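Local coordinates for SusD superfamily protein (Parabacteroides distasonis, PDB 3OTN) that probably binds carbohydrate or another nutrient at the outer membrane, as a member of the SusD family, at residues V357-D362 / C419-M424; V363-A368 / I383-Q388; Y367-V372 / A405-V410. One frame throughout, in Å; residues are numbered along the deposited sequence.

Contact 1. Residues V357-D362 / C419-M424; sequences VYRYTD and CYENKM. With EDO (1,2-ethanediol), chain S.
Val357 offers its carbonyl O to Lys423 NZ at 2.6 Å, the ammonium standing nearly in line with the C=O bond (167° at O). The ring of Tyr358 meets the same nitrogen through CD1 and CE1, CE1 at 3.6 Å from Lys423 NZ, while its hydroxyl is held by Asp196. Arg359, at the N-cap position of helix 360-375, grips Glu421 side-on: NE lies 2.8 Å from Glu421 OE1 and NH2 lies 2.8 Å from Glu421 OE2, with N-H...O angles of 173° and 164°. The guanidinium and carboxylate are nearly coplanar, and one bond to each oxygen fixes the rotation of the carboxylate. Salt bridges also join Glu421 OE2 to Lys338 and Arg359 NH1 to Glu248. An alanine in place of Arg359 would probably cost Glu421 this two-bond grip, leave its carboxylate freer to turn and deprive Glu248 of a partner. Tyr360 OH shares a hydrogen bond of 3.0 Å with O2 of a bound ethanediol. Asp362, in the first turn of the helix, reaches tip to tip toward Lys423, OD2 standing 2.8 Å from NZ in a salt bridge; its OD1 has a second partner in Arg414. Held by Asp362 OD2 and Val357 O, Lys423 NZ probably stays charged. Around this buried polar cluster, Val357 and Tyr358 form a classic beta bulge opposite Tyr251 of strand 249-253, Leu418 of helix 403-418 packs on Arg359 and Asp362, and helix 187-202 touches Tyr358.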
loop_
_atom_site.group_PDB
_atom_site.type_symbol
_atom_site.label_atom_id
_atom_site.label_comp_id
_atom_site.label_asym_id
_atom_site.label_seq_id
_atom_site.Cartn_x
_atom_site.Cartn_y
_atom_site.Cartn_z
ATOM N N VAL A 357 3.531 3.225 3.392
ATOM C CA VAL A 357 3.848 2.473 2.175
ATOM C C VAL A 357 4.589 1.175 2.573
ATOM O O VAL A 357 4.239 0.100 2.093
ATOM C CB VAL A 357 4.696 3.332 1.183
ATOM C CG1 VAL A 357 5.169 2.510 -0.006
ATOM C CG2 VAL A 357 3.894 4.535 0.727
ATOM N N TYR A 358 5.611 1.279 3.418
ATOM C CA TYR A 358 6.260 0.086 4.031
ATOM C C TYR A 358 6.443 0.290 5.520
ATOM O O TYR A 358 6.921 1.342 5.946
ATOM C CB TYR A 358 7.634 -0.247 3.407
ATOM C CG TYR A 358 7.492 -0.846 2.042
ATOM C CD1 TYR A 358 7.011 -2.128 1.885
ATOM C CD2 TYR A 358 7.778 -0.109 0.902
ATOM C CE1 TYR A 358 6.807 -2.673 0.627
ATOM C CE2 TYR A 358 7.580 -0.647 -0.357
ATOM C CZ TYR A 358 7.103 -1.933 -0.476
ATOM O OH TYR A 358 6.878 -2.462 -1.696
ATOM N N ARG A 359 6.093 -0.722 6.299
ATOM C CA ARG A 359 6.404 -0.778 7.718
ATOM C C ARG A 359 7.071 -2.121 8.042
ATOM O O ARG A 359 7.031 -3.052 7.269
ATOM C CB ARG A 359 5.170 -0.526 8.579
ATOM C CG ARG A 359 4.083 -1.602 8.560
ATOM C CD ARG A 359 2.975 -1.139 9.447
ATOM N NE ARG A 359 1.791 -2.017 9.526
ATOM C CZ ARG A 359 1.464 -2.800 10.557
ATOM N NH1 ARG A 359 2.262 -2.906 11.620
ATOM N NH2 ARG A 359 0.294 -3.470 10.550
ATOM N N TYR A 360 7.744 -2.174 9.168
ATOM C CA TYR A 360 8.558 -3.335 9.538
ATOM C C TYR A 360 7.802 -4.645 9.607
ATOM O O TYR A 360 8.344 -5.693 9.196
ATOM C CB TYR A 360 9.225 -3.041 10.875
ATOM C CG TYR A 360 10.358 -3.934 11.306
ATOM C CD1 TYR A 360 11.402 -4.233 10.452
ATOM C CD2 TYR A 360 10.441 -4.359 12.619
ATOM C CE1 TYR A 360 12.469 -4.981 10.889
ATOM C CE2 TYR A 360 11.502 -5.105 13.067
ATOM C CZ TYR A 360 12.509 -5.408 12.204
ATOM O OH TYR A 360 13.547 -6.158 12.642
ATOM N N THR A 361 6.560 -4.624 10.090
ATOM C CA THR A 361 5.770 -5.895 10.128
ATOM C C THR A 361 5.659 -6.569 8.752
ATOM O O THR A 361 5.853 -7.784 8.633
ATOM C CB THR A 361 4.377 -5.732 10.768
ATOM O OG1 THR A 361 4.524 -5.366 12.139
ATOM C CG2 THR A 361 3.555 -7.052 10.691
ATOM N N ASP A 362 5.398 -5.769 7.719
ATOM C CA ASP A 362 5.314 -6.225 6.328
ATOM C C ASP A 362 6.655 -6.822 5.903
ATOM O O ASP A 362 6.700 -7.905 5.345
ATOM C CB ASP A 362 4.971 -5.021 5.442
ATOM C CG ASP A 362 4.607 -5.376 3.986
ATOM O OD1 ASP A 362 4.590 -6.565 3.542
ATOM O OD2 ASP A 362 4.302 -4.382 3.267
ATOM N N CYS A 419 -4.344 -5.946 7.202
ATOM C CA CYS A 419 -5.594 -5.658 6.519
ATOM C C CYS A 419 -5.847 -4.163 6.348
ATOM O O CYS A 419 -5.583 -3.385 7.257
ATOM C CB CYS A 419 -6.788 -6.273 7.254
ATOM S SG CYS A 419 -6.902 -5.872 9.044
ATOM N N TYR A 420 -6.390 -3.811 5.180
ATOM C CA TYR A 420 -6.814 -2.471 4.831
ATOM C C TYR A 420 -5.665 -1.492 4.709
ATOM O O TYR A 420 -5.887 -0.282 4.817
ATOM C CB TYR A 420 -7.918 -1.971 5.783
ATOM C CG TYR A 420 -9.041 -3.020 5.888
ATOM C CD1 TYR A 420 -9.761 -3.393 4.760
ATOM C CD2 TYR A 420 -9.320 -3.658 7.078
ATOM C CE1 TYR A 420 -10.757 -4.369 4.826
ATOM C CE2 TYR A 420 -10.316 -4.654 7.155
ATOM C CZ TYR A 420 -11.023 -4.995 6.016
ATOM O OH TYR A 420 -12.022 -5.958 6.049
ATOM N N GLU A 421 -4.457 -2.021 4.477
ATOM C CA GLU A 421 -3.225 -1.220 4.288
ATOM C C GLU A 421 -2.709 -1.273 2.855
ATOM O O GLU A 421 -1.539 -0.964 2.601
ATOM C CB GLU A 421 -2.121 -1.725 5.240
ATOM C CG GLU A 421 -2.369 -1.506 6.712
ATOM C CD GLU A 421 -1.237 -2.085 7.622
ATOM O OE1 GLU A 421 -0.052 -1.841 7.361
ATOM O OE2 GLU A 421 -1.558 -2.786 8.594
ATOM N N ASN A 422 -3.576 -1.644 1.911
ATOM C CA ASN A 422 -3.241 -1.694 0.490
ATOM C C ASN A 422 -2.167 -2.729 0.172
ATOM O O ASN A 422 -1.302 -2.505 -0.690
ATOM C CB ASN A 422 -2.850 -0.267 -0.045
ATOM C CG ASN A 422 -4.067 0.625 -0.429
ATOM O OD1 ASN A 422 -3.869 1.683 -1.021
ATOM N ND2 ASN A 422 -5.293 0.235 -0.054
ATOM N N LYS A 423 -2.186 -3.860 0.878
ATOM C CA LYS A 423 -1.228 -4.976 0.629
ATOM C C LYS A 423 -1.876 -6.247 0.125
ATOM O O LYS A 423 -1.256 -7.010 -0.629
ATOM C CB LYS A 423 -0.477 -5.344 1.932
ATOM C CG LYS A 423 0.304 -4.224 2.565
ATOM C CD LYS A 423 1.407 -3.723 1.664
ATOM C CE LYS A 423 2.082 -2.486 2.273
ATOM N NZ LYS A 423 3.385 -2.316 1.639
HETATM N N MSE A 424 -3.099 -6.492 0.601
HETATM C CA MSE A 424 -3.812 -7.734 0.377
HETATM C C MSE A 424 -4.083 -7.986 -1.129
HETATM O O MSE A 424 -3.918 -9.119 -1.618
HETATM C CB MSE A 424 -5.120 -7.709 1.192
HETATM C CG MSE A 424 -5.940 -8.943 1.134
HETATM SE SE MSE A 424 -7.641 -8.684 2.066
HETATM C CE MSE A 424 -6.959 -8.727 3.916
HETATM C C1 EDO S . 13.377 -10.355 14.475
HETATM O O1 EDO S . 13.241 -11.595 15.178
HETATM C C2 EDO S . 12.224 -9.429 14.841
HETATM O O2 EDO S . 12.676 -8.069 14.796
#

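Contact 2. Residues V363-A368 / I383-Q388; sequences VLLMYA and IDIVNQ. With EDO (1,2-ethanediol), chain S.
Ile385 points from residues 383-388 of helix 380-392 toward helix 360-375, where both its branches reach Leu364; CG2 continues to Leu365 and Ala368, CD1 to Tyr367. The methyl CG2 of Ile385, anti to its own backbone N, meets Leu364 CB at 3.6 Å, and reaches Leu365 CD2 at 4.3 Å and Ala368 CB at 4.5 Å. The longer branch ends in Ile385 CD1, which lies 3.5 Å from the carbonyl O of Leu364 and 3.8 Å from CD2 of Tyr367. The side chains of Tyr367 and Ile385 cross at about a right angle; the Tyr367 hydroxyl is engaged by Asn379. This is the packing of two consecutive helices, 360-375 and 380-392, as an antiparallel pair: the segment axes approach to 9.3 Å with 139° between their directions, in keeping with the alpha-helical fold of the SusD family, which belongs to the TPR clan. At the end of the interface near Leu364, Gln388, in one of its two conformers, appears to give an N-H from NE2 to O1 of a bound ethanediol at 3.1 Å (163° at the hydrogen). Leu364 CD1 touches C2 of the same molecule, probably acquired from the crystallisation liquor, and Gln381 binds it as well.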
loop_
_atom_site.group_PDB
_atom_site.type_symbol
_atom_site.label_atom_id
_atom_site.label_comp_id
_atom_site.label_asym_id
_atom_site.label_seq_id
_atom_site.Cartn_x
_atom_site.Cartn_y
_atom_site.Cartn_z
ATOM N N VAL A 363 7.742 -6.148 6.248
ATOM C CA VAL A 363 9.070 -6.615 5.856
ATOM C C VAL A 363 9.383 -7.966 6.528
ATOM O O VAL A 363 9.914 -8.846 5.877
ATOM C CB VAL A 363 10.168 -5.601 6.131
ATOM C CG1 VAL A 363 11.558 -6.212 5.804
ATOM C CG2 VAL A 363 9.934 -4.333 5.313
ATOM N N LEU A 364 9.077 -8.105 7.816
ATOM C CA LEU A 364 9.249 -9.380 8.526
ATOM C C LEU A 364 8.462 -10.542 7.859
ATOM O O LEU A 364 9.000 -11.642 7.632
ATOM C CB LEU A 364 8.806 -9.245 9.981
ATOM C CG LEU A 364 9.563 -8.280 10.908
ATOM C CD1 LEU A 364 9.156 -8.475 12.365
ATOM C CD2 LEU A 364 11.060 -8.464 10.733
ATOM N N LEU A 365 7.205 -10.292 7.524
ATOM C CA LEU A 365 6.400 -11.332 6.884
ATOM C C LEU A 365 6.893 -11.593 5.448
ATOM O O LEU A 365 6.832 -12.716 4.992
ATOM C CB LEU A 365 4.927 -10.952 6.910
ATOM C CG LEU A 365 4.315 -10.963 8.318
ATOM C CD1 LEU A 365 2.957 -10.254 8.289
ATOM C CD2 LEU A 365 4.154 -12.410 8.795
HETATM N N MSE A 366 7.389 -10.571 4.739
HETATM C CA MSE A 366 8.046 -10.788 3.434
HETATM C C MSE A 366 9.295 -11.639 3.564
HETATM O O MSE A 366 9.525 -12.483 2.708
HETATM C CB MSE A 366 8.370 -9.465 2.729
HETATM C CG MSE A 366 7.141 -8.744 2.219
HETATM SE SE MSE A 366 7.649 -7.365 0.936
HETATM C CE MSE A 366 8.611 -6.178 2.090
ATOM N N TYR A 367 10.078 -11.444 4.635
ATOM C CA TYR A 367 11.209 -12.347 4.898
ATOM C C TYR A 367 10.744 -13.792 5.091
ATOM O O TYR A 367 11.281 -14.693 4.422
ATOM C CB TYR A 367 12.094 -11.942 6.095
ATOM C CG TYR A 367 13.213 -12.972 6.319
ATOM C CD1 TYR A 367 14.377 -12.952 5.557
ATOM C CD2 TYR A 367 13.067 -13.996 7.255
ATOM C CE1 TYR A 367 15.372 -13.936 5.729
ATOM C CE2 TYR A 367 14.055 -14.954 7.446
ATOM C CZ TYR A 367 15.205 -14.914 6.669
ATOM O OH TYR A 367 16.165 -15.864 6.853
ATOM N N ALA A 368 9.795 -14.024 6.009
ATOM C CA ALA A 368 9.265 -15.386 6.265
ATOM C C ALA A 368 8.761 -16.040 4.975
ATOM O O ALA A 368 9.030 -17.221 4.734
ATOM C CB ALA A 368 8.147 -15.388 7.318
ATOM N N ILE A 383 10.230 -18.572 11.930
ATOM C CA ILE A 383 9.420 -19.100 13.018
ATOM C C ILE A 383 9.212 -18.018 14.071
ATOM O O ILE A 383 8.085 -17.786 14.500
ATOM C CB ILE A 383 10.052 -20.365 13.647
ATOM C CG1 ILE A 383 9.915 -21.555 12.681
ATOM C CG2 ILE A 383 9.407 -20.726 15.021
ATOM C CD1 ILE A 383 10.721 -22.769 13.086
ATOM N N ASP A 384 10.297 -17.348 14.462
ATOM C CA ASP A 384 10.222 -16.283 15.472
ATOM C C ASP A 384 9.345 -15.109 14.993
ATOM O O ASP A 384 8.618 -14.542 15.777
ATOM C CB ASP A 384 11.633 -15.775 15.861
ATOM C CG ASP A 384 12.433 -16.777 16.673
ATOM O OD1 ASP A 384 11.863 -17.751 17.210
ATOM O OD2 ASP A 384 13.664 -16.591 16.779
ATOM N N ILE A 385 9.413 -14.754 13.711
ATOM C CA ILE A 385 8.606 -13.650 13.138
ATOM C C ILE A 385 7.099 -13.950 13.269
ATOM O O ILE A 385 6.345 -13.130 13.805
ATOM C CB ILE A 385 9.017 -13.382 11.657
ATOM C CG1 ILE A 385 10.338 -12.612 11.616
ATOM C CG2 ILE A 385 7.899 -12.656 10.837
ATOM C CD1 ILE A 385 11.069 -12.692 10.261
ATOM N N VAL A 386 6.693 -15.147 12.854
ATOM C CA VAL A 386 5.311 -15.576 12.978
ATOM C C VAL A 386 4.864 -15.597 14.445
ATOM O O VAL A 386 3.776 -15.124 14.765
ATOM C CB VAL A 386 5.068 -16.953 12.291
ATOM C CG1 VAL A 386 3.742 -17.520 12.680
ATOM C CG2 VAL A 386 5.120 -16.776 10.767
ATOM N N ASN A 387 5.713 -16.087 15.345
ATOM C CA ASN A 387 5.339 -16.111 16.772
ATOM C C ASN A 387 5.296 -14.738 17.464
ATOM O O ASN A 387 4.499 -14.538 18.372
ATOM C CB ASN A 387 6.229 -17.088 17.535
ATOM C CG ASN A 387 5.947 -18.539 17.166
ATOM O OD1 ASN A 387 4.851 -18.888 16.727
ATOM N ND2 ASN A 387 6.934 -19.386 17.354
ATOM N N GLN A 388 6.142 -13.805 17.025
ATOM C CA GLN A 388 6.122 -12.429 17.541
ATOM C C GLN A 388 4.823 -11.729 17.128
ATOM O O GLN A 388 4.184 -11.089 17.945
ATOM C CB GLN A 388 7.355 -11.640 17.062
ATOM C CG GLN A 388 8.686 -12.086 17.712
ATOM C CD GLN A 388 9.904 -11.824 16.813
ATOM O OE1 GLN A 388 9.783 -11.194 15.752
ATOM N NE2 GLN A 388 11.077 -12.323 17.227
HETATM C C1 EDO S . 13.377 -10.355 14.475
HETATM O O1 EDO S . 13.241 -11.595 15.178
HETATM C C2 EDO S . 12.224 -9.429 14.841
HETATM O O2 EDO S . 12.676 -8.069 14.796
#

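Contact 3. Residues Y367-V372 / A405-V410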
loop_
_atom_site.group_PDB
_atom_site.type_symbol
_atom_site.label_atom_id
_atom_site.label_comp_id
_atom_site.label_asym_id
_atom_site.label_seq_id
_atom_site.Cartn_x
_atom_site.Cartn_y
_atom_site.Cartn_z
ATOM N N TYR A 367 10.078 -11.444 4.635
ATOM C CA TYR A 367 11.209 -12.347 4.898
ATOM C C TYR A 367 10.744 -13.792 5.091
ATOM O O TYR A 367 11.281 -14.693 4.422
ATOM C CB TYR A 367 12.094 -11.942 6.095
ATOM C CG TYR A 367 13.213 -12.972 6.319
ATOM C CD1 TYR A 367 14.377 -12.952 5.557
ATOM C CD2 TYR A 367 13.067 -13.996 7.255
ATOM C CE1 TYR A 367 15.372 -13.936 5.729
ATOM C CE2 TYR A 367 14.055 -14.954 7.446
ATOM C CZ TYR A 367 15.205 -14.914 6.669
ATOM O OH TYR A 367 16.165 -15.864 6.853
ATOM N N ALA A 368 9.795 -14.024 6.009
ATOM C CA ALA A 368 9.265 -15.386 6.265
ATOM C C ALA A 368 8.761 -16.040 4.975
ATOM O O ALA A 368 9.030 -17.221 4.734
ATOM C CB ALA A 368 8.147 -15.388 7.318
ATOM N N GLU A 369 8.033 -15.279 4.162
ATOM C CA GLU A 369 7.477 -15.814 2.915
ATOM C C GLU A 369 8.555 -16.184 1.914
ATOM O O GLU A 369 8.574 -17.293 1.404
ATOM C CB GLU A 369 6.434 -14.861 2.301
ATOM C CG GLU A 369 5.792 -15.455 1.033
ATOM C CD GLU A 369 4.563 -14.691 0.515
ATOM O OE1 GLU A 369 4.175 -13.697 1.121
ATOM O OE2 GLU A 369 3.969 -15.139 -0.492
ATOM N N ALA A 370 9.460 -15.260 1.639
ATOM C CA ALA A 370 10.569 -15.516 0.720
ATOM C C ALA A 370 11.452 -16.680 1.181
ATOM O O ALA A 370 11.877 -17.520 0.362
ATOM C CB ALA A 370 11.429 -14.240 0.548
ATOM N N GLN A 371 11.757 -16.700 2.484
ATOM C CA GLN A 371 12.660 -17.694 3.068
ATOM C C GLN A 371 12.075 -19.093 2.931
ATOM O O GLN A 371 12.774 -20.016 2.471
ATOM C CB GLN A 371 12.981 -17.374 4.548
ATOM C CG GLN A 371 14.015 -18.280 5.173
ATOM C CD GLN A 371 13.400 -19.532 5.809
ATOM O OE1 GLN A 371 12.443 -19.431 6.566
ATOM N NE2 GLN A 371 13.957 -20.699 5.511
ATOM N N VAL A 372 10.807 -19.259 3.310
ATOM C CA VAL A 372 10.189 -20.573 3.203
ATOM C C VAL A 372 10.057 -21.037 1.738
ATOM O O VAL A 372 10.194 -22.222 1.450
ATOM C CB VAL A 372 8.837 -20.699 3.952
ATOM C CG1 VAL A 372 7.717 -19.965 3.231
ATOM C CG2 VAL A 372 8.501 -22.174 4.112
ATOM N N ALA A 405 1.924 -25.578 5.261
ATOM C CA ALA A 405 1.149 -25.046 6.385
ATOM C C ALA A 405 1.803 -23.768 6.933
ATOM O O ALA A 405 1.087 -22.837 7.313
ATOM C CB ALA A 405 0.984 -26.058 7.517
ATOM N N PHE A 406 3.141 -23.743 7.002
ATOM C CA PHE A 406 3.851 -22.529 7.442
ATOM C C PHE A 406 3.665 -21.356 6.484
ATOM O O PHE A 406 3.431 -20.237 6.925
ATOM C CB PHE A 406 5.337 -22.768 7.702
ATOM C CG PHE A 406 6.006 -21.613 8.376
ATOM C CD1 PHE A 406 6.018 -21.519 9.756
ATOM C CD2 PHE A 406 6.631 -20.616 7.630
ATOM C CE1 PHE A 406 6.629 -20.456 10.379
ATOM C CE2 PHE A 406 7.214 -19.541 8.248
ATOM C CZ PHE A 406 7.211 -19.458 9.616
ATOM N N LEU A 407 3.772 -21.592 5.181
ATOM C CA LEU A 407 3.500 -20.537 4.212
ATOM C C LEU A 407 2.077 -19.978 4.354
ATOM O O LEU A 407 1.867 -18.758 4.289
ATOM C CB LEU A 407 3.754 -21.039 2.800
ATOM C CG LEU A 407 3.582 -20.077 1.629
ATOM C CD1 LEU A 407 4.335 -18.775 1.856
ATOM C CD2 LEU A 407 4.029 -20.760 0.347
ATOM N N GLU A 408 1.098 -20.854 4.580
ATOM C CA GLU A 408 -0.271 -20.387 4.715
ATOM C C GLU A 408 -0.485 -19.592 6.017
ATOM O O GLU A 408 -1.317 -18.666 6.052
ATOM C CB GLU A 408 -1.257 -21.553 4.556
ATOM C CG GLU A 408 -1.228 -22.100 3.134
ATOM C CD GLU A 408 -2.307 -23.112 2.812
ATOM O OE1 GLU A 408 -3.194 -23.347 3.650
ATOM O OE2 GLU A 408 -2.263 -23.649 1.681
ATOM N N GLU A 409 0.244 -19.940 7.074
ATOM C CA GLU A 409 0.204 -19.158 8.330
ATOM C C GLU A 409 0.814 -17.770 8.147
ATOM O O GLU A 409 0.287 -16.810 8.707
ATOM C CB GLU A 409 0.908 -19.892 9.468
ATOM C CG GLU A 409 1.021 -19.104 10.780
ATOM C CD GLU A 409 -0.328 -18.738 11.385
ATOM O OE1 GLU A 409 -1.352 -19.400 11.101
ATOM O OE2 GLU A 409 -0.347 -17.796 12.186
ATOM N N VAL A 410 1.902 -17.662 7.370
ATOM C CA VAL A 410 2.499 -16.335 7.018
ATOM C C VAL A 410 1.472 -15.504 6.243
ATOM O O VAL A 410 1.204 -14.354 6.573
ATOM C CB VAL A 410 3.787 -16.503 6.188
ATOM C CG1 VAL A 410 4.278 -15.167 5.635
ATOM C CG2 VAL A 410 4.878 -17.216 7.020
#
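The ring of Phe406 receives Ala368 CB at its edge, near the ring plane, with CE2 the nearest atom at 4.4 Å, while Val372 CG2 comes to CD2 obliquely at 4.3 Å. The other flat group, the ring of Tyr367, makes no contact with residues 405-410; Gln371 CB of its own helix lies over one of its faces, 3.9 Å above the plane and offset toward the rim. Beside the Phe406 ring, Val410 splits its methyls: CG2 meets Ala368 CB at 3.8 Å, and CG1, anti to the backbone N (chi1 171°), meets Glu369 CB at 4.0 Å. Leu407 works mainly through CD1. This methyl of Leu407 lies 3.7 Å from Glu369 CG and 3.8 Å from Val372 CG1, sitting between two side chains about one turn apart. Glu369 therefore contributes its aliphatic part to this apolar seam, and its extended chain carries the carboxylate onward to a salt bridge with Arg430 and a hydrogen bond from Trp411 NE1. The segment axes lie 9.5 Å apart with 159° between their directions, which identifies a nearly antiparallel helix pair. Helix 380-392 adds to the packing through Val386, which touches both Phe406 and Glu409, and helix 210-225 touches Tyr367 and Ala370.

From the N terminus, residues 357-362 come first, where a short strand runs into helix 360-375. That helix supplies the first segments of contacts 2 and 3, which share Tyr367 and Ala368. The chain then turns back through helix 380-392, closing the shortest loop at contact 2, and through helix 403-418, closing a longer one at contact 3. Contact 1 closes last, at residues 419-424, and encloses both. Contacts 2 and 3 touch directly, Val386 CG2 lying 3.6 Å from Phe406 CZ, so helices 380-392 and 403-418 also pack on each other, beside the helix 360-375 they share. Contact 1 fastens the strand-to-helix junction to the loop leaving helix 403-418; its centre is about 14 Å from that of contact 2.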